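Local coordinates for secreted protein (Streptomyces lividans TK24, PDB 5LXZ), which binds copper and is probably a secreted metalloradical oxidase of the AA5 family, related to galactose oxidase, at residues 28-39 with 465-476; 350-358 with 407-418. The protein carries 1 engineered substitution. All coordinates share one frame; numbering follows the deposited sequence. Where two conformers were deposited one is given.

Contact 1. Residues 28-39 with 465-476. With PO4 (phosphate ion), chain G.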
loop_
_atom_site.group_PDB
_atom_site.type_symbol
_atom_site.label_atom_id
_atom_site.label_comp_id
_atom_site.label_asym_id
_atom_site.label_seq_id
_atom_site.Cartn_x
_atom_site.Cartn_y
_atom_site.Cartn_z
ATOM N N THR A 28 5.024 -12.320 6.119
ATOM C CA THR A 28 4.164 -11.861 5.033
ATOM C C THR A 28 3.973 -10.351 5.102
ATOM O O THR A 28 3.463 -9.813 6.086
ATOM C CB THR A 28 2.776 -12.541 5.083
ATOM O OG1 THR A 28 2.959 -13.957 5.063
ATOM C CG2 THR A 28 1.919 -12.107 3.896
ATOM N N ILE A 29 4.314 -9.682 4.021
ATOM C CA ILE A 29 4.210 -8.219 3.911
ATOM C C ILE A 29 3.216 -7.797 2.808
ATOM O O ILE A 29 2.687 -6.690 2.858
ATOM C CB ILE A 29 5.593 -7.583 3.702
ATOM C CG1 ILE A 29 6.437 -7.864 4.967
ATOM C CG2 ILE A 29 5.530 -6.096 3.430
ATOM C CD1 ILE A 29 7.897 -7.566 4.782
ATOM N N HIS A 30 2.897 -8.678 1.867
ATOM C CA HIS A 30 1.918 -8.433 0.834
ATOM C C HIS A 30 1.030 -9.638 0.783
ATOM O O HIS A 30 1.523 -10.780 0.879
ATOM C CB HIS A 30 2.616 -8.361 -0.533
ATOM C CG HIS A 30 3.740 -7.390 -0.619
ATOM N ND1 HIS A 30 3.657 -6.200 -1.312
ATOM C CD2 HIS A 30 4.981 -7.416 -0.091
ATOM C CE1 HIS A 30 4.801 -5.544 -1.214
ATOM N NE2 HIS A 30 5.606 -6.243 -0.449
ATOM N N ALA A 31 -0.243 -9.442 0.505
ATOM C CA ALA A 31 -1.096 -10.557 0.181
ATOM C C ALA A 31 -2.113 -10.171 -0.856
ATOM O O ALA A 31 -2.508 -8.994 -0.953
ATOM C CB ALA A 31 -1.763 -11.118 1.407
ATOM N N ALA A 32 -2.521 -11.147 -1.637
ATOM C CA ALA A 32 -3.530 -10.925 -2.652
ATOM C C ALA A 32 -4.422 -12.145 -2.756
ATOM O O ALA A 32 -3.924 -13.260 -2.821
ATOM C CB ALA A 32 -2.889 -10.641 -3.994
ATOM N N LEU A 33 -5.730 -11.943 -2.790
ATOM C CA LEU A 33 -6.643 -13.006 -3.105
ATOM C C LEU A 33 -6.633 -13.237 -4.590
ATOM O O LEU A 33 -6.748 -12.309 -5.343
ATOM C CB LEU A 33 -8.047 -12.700 -2.605
ATOM C CG LEU A 33 -9.099 -13.713 -3.030
ATOM C CD1 LEU A 33 -8.833 -15.059 -2.375
ATOM C CD2 LEU A 33 -10.498 -13.220 -2.667
ATOM N N LEU A 34 -6.425 -14.491 -5.006
ATOM C CA LEU A 34 -6.376 -14.864 -6.412
ATOM C C LEU A 34 -7.706 -15.466 -6.838
ATOM O O LEU A 34 -8.510 -15.936 -6.022
ATOM C CB LEU A 34 -5.297 -15.929 -6.594
ATOM C CG LEU A 34 -3.920 -15.567 -6.024
ATOM C CD1 LEU A 34 -3.037 -16.804 -6.131
ATOM C CD2 LEU A 34 -3.331 -14.375 -6.730
ATOM N N ARG A 35 -7.946 -15.408 -8.137
ATOM C CA ARG A 35 -9.225 -15.847 -8.699
ATOM C C ARG A 35 -9.493 -17.326 -8.538
ATOM O O ARG A 35 -10.599 -17.769 -8.739
ATOM C CB ARG A 35 -9.346 -15.392 -10.143
ATOM C CG ARG A 35 -8.349 -15.975 -11.127
ATOM C CD ARG A 35 -8.902 -17.179 -11.815
ATOM N NE ARG A 35 -8.148 -17.453 -13.044
ATOM C CZ ARG A 35 -8.409 -18.475 -13.848
ATOM N NH1 ARG A 35 -9.371 -19.326 -13.558
ATOM N NH2 ARG A 35 -7.725 -18.602 -14.973
ATOM N N THR A 36 -8.467 -18.095 -8.185
ATOM C CA THR A 36 -8.610 -19.491 -7.783
ATOM C C THR A 36 -9.183 -19.703 -6.402
ATOM O O THR A 36 -9.437 -20.829 -6.004
ATOM C CB THR A 36 -7.244 -20.174 -7.843
ATOM O OG1 THR A 36 -6.334 -19.393 -7.036
ATOM C CG2 THR A 36 -6.737 -20.208 -9.259
ATOM N N GLY A 37 -9.380 -18.621 -5.632
ATOM C CA GLY A 37 -9.833 -18.703 -4.286
ATOM C C GLY A 37 -8.714 -18.844 -3.270
ATOM O O GLY A 37 -8.990 -18.867 -2.081
ATOM N N LYS A 38 -7.476 -18.919 -3.738
ATOM C CA LYS A 38 -6.327 -19.036 -2.864
ATOM C C LYS A 38 -5.699 -17.673 -2.650
ATOM O O LYS A 38 -5.939 -16.738 -3.435
ATOM C CB LYS A 38 -5.349 -20.008 -3.475
ATOM C CG LYS A 38 -6.021 -21.379 -3.643
ATOM C CD LYS A 38 -5.039 -22.379 -4.128
ATOM C CE LYS A 38 -5.707 -23.670 -4.572
ATOM N NZ LYS A 38 -4.619 -24.584 -5.029
ATOM N N VAL A 39 -4.910 -17.564 -1.594
ATOM C CA VAL A 39 -4.268 -16.300 -1.239
ATOM C C VAL A 39 -2.788 -16.404 -1.458
ATOM O O VAL A 39 -2.130 -17.310 -0.918
ATOM C CB VAL A 39 -4.556 -15.927 0.211
ATOM C CG1 VAL A 39 -3.900 -14.613 0.587
ATOM C CG2 VAL A 39 -6.059 -15.875 0.472
ATOM N N ILE A 465 -7.414 -9.130 3.956
ATOM C CA ILE A 465 -7.969 -9.647 2.710
ATOM C C ILE A 465 -9.343 -10.269 2.976
ATOM O O ILE A 465 -9.448 -11.206 3.786
ATOM C CB ILE A 465 -7.054 -10.799 2.178
ATOM C CG1 ILE A 465 -5.588 -10.341 2.043
ATOM C CG2 ILE A 465 -7.599 -11.418 0.900
ATOM C CD1 ILE A 465 -5.401 -9.380 0.917
ATOM N N LEU A 466 -10.351 -9.806 2.248
ATOM C CA LEU A 466 -11.657 -10.480 2.225
ATOM C C LEU A 466 -11.560 -11.789 1.455
ATOM O O LEU A 466 -11.010 -11.832 0.360
ATOM C CB LEU A 466 -12.693 -9.599 1.556
ATOM C CG LEU A 466 -14.102 -10.166 1.330
ATOM C CD1 LEU A 466 -14.801 -10.467 2.658
ATOM C CD2 LEU A 466 -14.954 -9.256 0.443
ATOM N N LEU A 467 -12.104 -12.855 2.029
ATOM C CA LEU A 467 -12.090 -14.161 1.419
ATOM C C LEU A 467 -13.447 -14.477 0.784
ATOM O O LEU A 467 -14.470 -13.912 1.181
ATOM C CB LEU A 467 -11.746 -15.215 2.475
ATOM C CG LEU A 467 -10.446 -14.999 3.239
ATOM C CD1 LEU A 467 -10.267 -15.990 4.363
ATOM C CD2 LEU A 467 -9.246 -15.074 2.339
ATOM N N PRO A 468 -13.481 -15.472 -0.116
ATOM C CA PRO A 468 -14.736 -15.836 -0.783
ATOM C C PRO A 468 -15.835 -16.331 0.135
ATOM O O PRO A 468 -17.001 -16.206 -0.204
ATOM C CB PRO A 468 -14.290 -16.878 -1.815
ATOM C CG PRO A 468 -12.880 -16.495 -2.136
ATOM C CD PRO A 468 -12.313 -16.064 -0.814
ATOM N N ASP A 469 -15.474 -16.807 1.315
ATOM C CA ASP A 469 -16.503 -17.258 2.261
ATOM C C ASP A 469 -17.064 -16.147 3.101
ATOM O O ASP A 469 -17.947 -16.392 3.955
ATOM C CB ASP A 469 -15.995 -18.423 3.097
ATOM C CG ASP A 469 -14.991 -18.017 4.146
ATOM O OD1 ASP A 469 -14.452 -16.919 4.099
ATOM O OD2 ASP A 469 -14.686 -18.836 5.067
ATOM N N GLY A 470 -16.600 -14.909 2.902
ATOM C CA GLY A 470 -17.060 -13.759 3.669
ATOM C C GLY A 470 -16.315 -13.499 4.977
ATOM O O GLY A 470 -16.625 -12.542 5.669
ATOM N N ARG A 471 -15.356 -14.346 5.315
ATOM C CA ARG A 471 -14.443 -14.070 6.415
ATOM C C ARG A 471 -13.256 -13.331 5.861
ATOM O O ARG A 471 -13.110 -13.191 4.651
ATOM C CB ARG A 471 -13.991 -15.347 7.084
ATOM C CG ARG A 471 -15.152 -16.117 7.712
ATOM C CD ARG A 471 -14.695 -17.396 8.407
ATOM N NE ARG A 471 -15.822 -18.047 9.062
ATOM C CZ ARG A 471 -16.717 -18.826 8.447
ATOM N NH1 ARG A 471 -16.637 -19.087 7.148
ATOM N NH2 ARG A 471 -17.735 -19.315 9.132
ATOM N N LEU A 472 -12.429 -12.839 6.766
ATOM C CA LEU A 472 -11.275 -12.004 6.392
ATOM C C LEU A 472 -10.016 -12.508 7.032
ATOM O O LEU A 472 -10.001 -12.906 8.203
ATOM C CB LEU A 472 -11.518 -10.575 6.780
ATOM C CG LEU A 472 -12.691 -9.956 6.032
ATOM C CD1 LEU A 472 -13.943 -9.888 6.925
ATOM C CD2 LEU A 472 -12.363 -8.582 5.491
ATOM N N MET A 473 -8.923 -12.456 6.275
ATOM C CA MET A 473 -7.619 -12.851 6.778
ATOM C C MET A 473 -6.806 -11.601 7.049
ATOM O O MET A 473 -6.793 -10.671 6.233
ATOM C CB MET A 473 -6.900 -13.743 5.781
ATOM C CG MET A 473 -5.588 -14.286 6.267
ATOM S SD MET A 473 -4.170 -13.225 5.985
ATOM C CE MET A 473 -3.958 -13.491 4.226
ATOM N N PHE A 474 -6.117 -11.603 8.184
ATOM C CA PHE A 474 -5.238 -10.532 8.605
ATOM C C PHE A 474 -3.840 -11.076 8.766
ATOM O O PHE A 474 -3.623 -12.184 9.256
ATOM C CB PHE A 474 -5.731 -9.951 9.929
ATOM C CG PHE A 474 -6.893 -9.016 9.772
ATOM C CD1 PHE A 474 -8.177 -9.512 9.465
ATOM C CD2 PHE A 474 -6.747 -7.637 9.940
ATOM C CE1 PHE A 474 -9.274 -8.653 9.301
ATOM C CE2 PHE A 474 -7.844 -6.804 9.802
ATOM C CZ PHE A 474 -9.092 -7.286 9.453
ATOM N N PHE A 475 -2.839 -10.303 8.318
ATOM C CA PHE A 475 -1.458 -10.762 8.336
ATOM C C PHE A 475 -0.502 -9.663 8.722
ATOM O O PHE A 475 -0.829 -8.478 8.680
ATOM C CB PHE A 475 -1.051 -11.291 6.947
ATOM C CG PHE A 475 -1.055 -10.233 5.888
ATOM C CD1 PHE A 475 0.093 -9.465 5.641
ATOM C CD2 PHE A 475 -2.184 -9.984 5.126
ATOM C CE1 PHE A 475 0.106 -8.472 4.668
ATOM C CE2 PHE A 475 -2.167 -8.986 4.153
ATOM C CZ PHE A 475 -1.020 -8.237 3.938
ATOM N N GLY A 476 0.721 -10.059 9.039
ATOM C CA GLY A 476 1.822 -9.163 9.201
ATOM C C GLY A 476 1.949 -8.537 10.555
ATOM O O GLY A 476 1.317 -8.998 11.509
HETATM P P PO4 G . -19.700 -21.151 6.561
HETATM O O1 PO4 G . -19.636 -22.640 6.295
HETATM O O2 PO4 G . -18.514 -20.530 5.799
HETATM O O3 PO4 G . -21.026 -20.579 6.107
HETATM O O4 PO4 G . -19.634 -20.867 8.039
#
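Phe475 fills the tight end, its ring wedged between Thr28 and Ala31. With CG between the backbone N and the carbonyl carbon (chi1 64°), the ring rises toward 28-39, where its CE2 lies 3.5 Å from Ala31 CB, and CG2 of Thr28 crosses it near CD1. The carbonyl oxygens Thr28 O and Ile29 O sit at the ring edge, with Thr28 O 3.4 Å from CD1. Buried, Thr28 O has no hydrogen-bonding partner in the model and faces C-H groups of Phe475 and Gly476, whereas Ile29 O is bonded to Thr547. CD1 of Ile465 lies against Ala31 O while its CG2 meets Leu33 CB at 3.8 Å, and Met473, bent at chi2 and chi3, turns CE onto Val39 CG1 at 3.8 Å. The end of Leu33 presses on the proline ring, CD2 3.8 Å from Pro468 CD, and Gly37 CA comes near Pro468 CG, where the turns 34-37 and 467-470 meet. No hydrogen bond joins the segments. On the looser, partly exposed side, Arg471 NH1 bridges to Asp469 OD2 at 2.9 Å, while NH1 and NH2 bind O2 and O4 of a phosphate through the guanidinium edge; the ion, probably from the crystallisation liquor, is also bound by Arg509. Strands 30-33 and 472-476 lie in neighbouring antiparallel beta-propeller blades, the first extended by 545-547, the second taking outer strand 14-18 from the N-terminal end.

Contact 2. Residues 350-358 with 407-418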
loop_
_atom_site.group_PDB
_atom_site.type_symbol
_atom_site.label_atom_id
_atom_site.label_comp_id
_atom_site.label_asym_id
_atom_site.label_seq_id
_atom_site.Cartn_x
_atom_site.Cartn_y
_atom_site.Cartn_z
ATOM N N GLU A 350 0.707 9.961 5.969
ATOM C CA GLU A 350 1.555 8.788 5.845
ATOM C C GLU A 350 0.993 7.656 6.666
ATOM O O GLU A 350 0.611 7.841 7.826
ATOM C CB GLU A 350 2.979 9.092 6.318
ATOM C CG GLU A 350 3.728 10.009 5.339
ATOM C CD GLU A 350 5.232 10.125 5.578
ATOM O OE1 GLU A 350 5.801 9.337 6.383
ATOM O OE2 GLU A 350 5.852 11.009 4.925
ATOM N N THR A 351 0.932 6.452 6.097
ATOM C CA THR A 351 0.454 5.254 6.805
ATOM C C THR A 351 -1.064 5.259 7.064
ATOM O O THR A 351 -1.551 4.449 7.850
ATOM C CB THR A 351 1.292 4.900 8.063
ATOM O OG1 THR A 351 0.914 5.704 9.209
ATOM C CG2 THR A 351 2.753 5.039 7.788
ATOM N N ALA A 352 -1.810 6.148 6.422
ATOM C CA ALA A 352 -3.251 6.112 6.417
ATOM C C ALA A 352 -3.758 5.066 5.432
ATOM O O ALA A 352 -3.062 4.752 4.456
ATOM C CB ALA A 352 -3.787 7.461 6.022
ATOM N N ASN A 353 -4.951 4.551 5.650
ATOM C CA ASN A 353 -5.573 3.682 4.683
ATOM C C ASN A 353 -6.543 4.497 3.852
ATOM O O ASN A 353 -7.013 5.575 4.272
ATOM C CB ASN A 353 -6.201 2.457 5.373
ATOM C CG ASN A 353 -6.158 1.226 4.508
ATOM O OD1 ASN A 353 -6.428 1.324 3.293
ATOM N ND2 ASN A 353 -5.783 0.104 5.045
ATOM N N THR A 354 -6.897 3.971 2.678
ATOM C CA THR A 354 -7.837 4.587 1.770
ATOM C C THR A 354 -8.742 3.497 1.238
ATOM O O THR A 354 -8.231 2.449 0.817
ATOM C CB THR A 354 -7.147 5.210 0.558
ATOM O OG1 THR A 354 -6.081 6.068 0.984
ATOM C CG2 THR A 354 -8.129 5.990 -0.272
ATOM N N VAL A 355 -10.035 3.779 1.194
ATOM C CA VAL A 355 -11.030 2.853 0.638
ATOM C C VAL A 355 -11.965 3.604 -0.258
ATOM O O VAL A 355 -12.452 4.685 0.121
ATOM C CB VAL A 355 -11.848 2.181 1.782
ATOM C CG1 VAL A 355 -12.906 1.271 1.241
ATOM C CG2 VAL A 355 -10.936 1.357 2.671
ATOM N N LEU A 356 -12.250 3.006 -1.416
ATOM C CA LEU A 356 -13.366 3.422 -2.266
ATOM C C LEU A 356 -14.598 2.768 -1.652
ATOM O O LEU A 356 -14.707 1.542 -1.671
ATOM C CB LEU A 356 -13.130 3.015 -3.705
ATOM C CG LEU A 356 -14.281 3.223 -4.679
ATOM C CD1 LEU A 356 -14.876 4.607 -4.615
ATOM C CD2 LEU A 356 -13.771 2.930 -6.067
ATOM N N LEU A 357 -15.424 3.553 -0.978
ATOM C CA LEU A 357 -16.533 2.995 -0.231
ATOM C C LEU A 357 -17.519 2.275 -1.106
ATOM O O LEU A 357 -17.698 2.624 -2.267
ATOM C CB LEU A 357 -17.273 4.073 0.551
ATOM C CG LEU A 357 -16.450 4.787 1.612
ATOM C CD1 LEU A 357 -17.249 5.976 2.145
ATOM C CD2 LEU A 357 -16.078 3.856 2.747
ATOM N N PRO A 358 -18.181 1.253 -0.538
ATOM C CA PRO A 358 -19.202 0.535 -1.272
ATOM C C PRO A 358 -20.503 1.340 -1.294
ATOM O O PRO A 358 -20.827 1.954 -0.269
ATOM C CB PRO A 358 -19.340 -0.766 -0.475
ATOM C CG PRO A 358 -18.932 -0.456 0.887
ATOM C CD PRO A 358 -17.939 0.676 0.798
ATOM N N TYR A 407 -1.492 2.907 10.263
ATOM C CA TYR A 407 -1.569 1.553 9.724
ATOM C C TYR A 407 -2.918 0.827 9.874
ATOM O O TYR A 407 -2.918 -0.390 9.909
ATOM C CB TYR A 407 -0.474 0.609 10.257
ATOM C CG TYR A 407 0.858 1.228 10.524
ATOM C CD1 TYR A 407 1.756 1.532 9.494
ATOM C CD2 TYR A 407 1.267 1.436 11.817
ATOM C CE1 TYR A 407 2.999 2.088 9.762
ATOM C CE2 TYR A 407 2.507 2.000 12.062
ATOM C CZ TYR A 407 3.382 2.274 11.036
ATOM O OH TYR A 407 4.637 2.822 11.336
ATOM N N PRO A 408 -4.056 1.520 9.990
ATOM C CA PRO A 408 -5.283 0.722 10.148
ATOM C C PRO A 408 -5.511 -0.143 8.936
ATOM O O PRO A 408 -5.283 0.296 7.774
ATOM C CB PRO A 408 -6.394 1.781 10.239
ATOM C CG PRO A 408 -5.825 2.930 9.462
ATOM C CD PRO A 408 -4.340 2.934 9.742
ATOM N N GLN A 409 -5.914 -1.391 9.192
ATOM C CA GLN A 409 -6.394 -2.271 8.111
ATOM C C GLN A 409 -7.815 -1.874 7.761
ATOM O O GLN A 409 -8.580 -1.449 8.634
ATOM C CB GLN A 409 -6.338 -3.723 8.545
ATOM C CG GLN A 409 -4.936 -4.275 8.771
ATOM C CD GLN A 409 -4.445 -4.182 10.214
ATOM O OE1 GLN A 409 -4.966 -4.876 11.093
ATOM N NE2 GLN A 409 -3.458 -3.345 10.476
ATOM N N ALA A 410 -8.208 -1.979 6.487
ATOM C CA ALA A 410 -9.513 -1.588 6.035
ATOM C C ALA A 410 -9.948 -2.407 4.860
ATOM O O ALA A 410 -9.284 -2.373 3.814
ATOM C CB ALA A 410 -9.603 -0.111 5.757
ATOM N N SER A 411 -10.996 -3.206 5.036
ATOM C CA SER A 411 -11.463 -4.129 4.007
ATOM C C SER A 411 -12.954 -3.948 3.797
ATOM O O SER A 411 -13.717 -3.940 4.765
ATOM C CB SER A 411 -11.193 -5.575 4.431
ATOM O OG SER A 411 -9.838 -5.977 4.131
ATOM N N ILE A 412 -13.377 -3.813 2.552
ATOM C CA ILE A 412 -14.790 -3.760 2.191
ATOM C C ILE A 412 -15.420 -5.137 2.377
ATOM O O ILE A 412 -14.829 -6.158 2.006
ATOM C CB ILE A 412 -14.947 -3.354 0.730
ATOM C CG1 ILE A 412 -14.362 -1.946 0.489
ATOM C CG2 ILE A 412 -16.397 -3.412 0.307
ATOM C CD1 ILE A 412 -14.246 -1.647 -0.991
ATOM N N LEU A 413 -16.596 -5.189 3.006
ATOM C CA LEU A 413 -17.354 -6.427 3.159
ATOM C C LEU A 413 -18.559 -6.446 2.223
ATOM O O LEU A 413 -19.024 -5.390 1.785
ATOM C CB LEU A 413 -17.873 -6.550 4.608
ATOM C CG LEU A 413 -16.892 -7.179 5.616
ATOM C CD1 LEU A 413 -15.499 -6.667 5.599
ATOM C CD2 LEU A 413 -17.486 -7.121 7.030
ATOM N N PRO A 414 -19.104 -7.642 1.969
ATOM C CA PRO A 414 -20.194 -7.769 0.995
ATOM C C PRO A 414 -21.554 -7.200 1.360
ATOM O O PRO A 414 -22.427 -7.112 0.481
ATOM C CB PRO A 414 -20.263 -9.269 0.728
ATOM C CG PRO A 414 -19.662 -9.884 1.892
ATOM C CD PRO A 414 -18.598 -8.952 2.388
ATOM N N ASP A 415 -21.724 -6.784 2.604
ATOM C CA ASP A 415 -22.938 -6.111 3.028
ATOM C C ASP A 415 -22.839 -4.581 2.958
ATOM O O ASP A 415 -23.716 -3.885 3.458
ATOM C CB ASP A 415 -23.340 -6.561 4.429
ATOM C CG ASP A 415 -22.343 -6.169 5.483
ATOM O OD1 ASP A 415 -21.224 -5.713 5.151
ATOM O OD2 ASP A 415 -22.664 -6.298 6.676
ATOM N N ASP A 416 -21.745 -4.067 2.374
ATOM C CA ASP A 416 -21.448 -2.625 2.254
ATOM C C ASP A 416 -20.837 -2.013 3.498
ATOM O O ASP A 416 -20.519 -0.799 3.498
ATOM C CB ASP A 416 -22.601 -1.772 1.766
ATOM C CG ASP A 416 -23.115 -2.183 0.429
ATOM O OD1 ASP A 416 -22.354 -2.715 -0.399
ATOM O OD2 ASP A 416 -24.316 -1.924 0.143
ATOM N N SER A 417 -20.621 -2.791 4.540
ATOM C CA SER A 417 -19.779 -2.336 5.631
ATOM C C SER A 417 -18.298 -2.376 5.260
ATOM O O SER A 417 -17.905 -3.026 4.297
ATOM C CB SER A 417 -20.070 -3.120 6.912
ATOM O OG SER A 417 -19.603 -4.429 6.892
ATOM N N VAL A 418 -17.512 -1.609 5.991
ATOM C CA VAL A 418 -16.069 -1.619 5.874
ATOM C C VAL A 418 -15.487 -1.969 7.234
ATOM O O VAL A 418 -15.724 -1.282 8.210
ATOM C CB VAL A 418 -15.508 -0.279 5.393
ATOM C CG1 VAL A 418 -13.980 -0.364 5.236
ATOM C CG2 VAL A 418 -16.141 0.109 4.064
HETATM O O HOH W 1 -7.128 -1.215 2.381
#
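Val355 and Ile412 form the apolar centre, their side chains sliding past each other in opposite directions with CG1 of Val355 3.6 Å from CG1 of Ile412. CG1 of Val355 stands anti to the backbone N (chi1 178°), which leaves CG2 to rest on Ala410 CB at 3.7 Å. Toward one end, Pro358 lies between Ile412, Val418 and the backbone of Asp416, whose carboxylate touches Pro358 CB through OD1 and forms salt bridges with Arg539 and Lys537. Toward the other, polar end, Asn353 ND2 donates to Pro408 O at 2.8 Å, nearly straight and in the planes of both groups, while its OD1 takes the N-H of Thr354 and lies 2.8 Å from a water that also approaches Ala410 O. Without the amide, as with an alanine here, Pro408 O would probably lose its donor and the water one of its acceptors. Beyond it, Tyr407 N bonds to Thr351 O at 2.9 Å, and Thr351 lies across the tyrosine ring, CG2 3.6 Å from CE1 and OG1 over one face. Nearly parallel but in separate sheets, 353-356 and 409-412 are the first strands of successive four-stranded blades, as in the Kelch-type propeller of the galactose oxidase family.

Contact 2 is nested along the chain inside the loop closed by contact 1, and their centres lie 14 Å apart. The blades come in the order 353-397, 409-450 and 462-500, the last completed by strand 14-18, followed round the ring by the blade that begins with 30-33. Contact 2 therefore joins the first two of these blades and contact 1 the last two, where the ends of the propeller meet. Between the two contacts, blades 409-450 and 462-500 meet directly: Leu472 CD2 lies 3.4 Å from Ser411 CB, and Leu466 CD2 packs on Ile412 O. This propeller provides Tyr248, Tyr460 and His461 to one copper, with His548 coming from the C-terminal region.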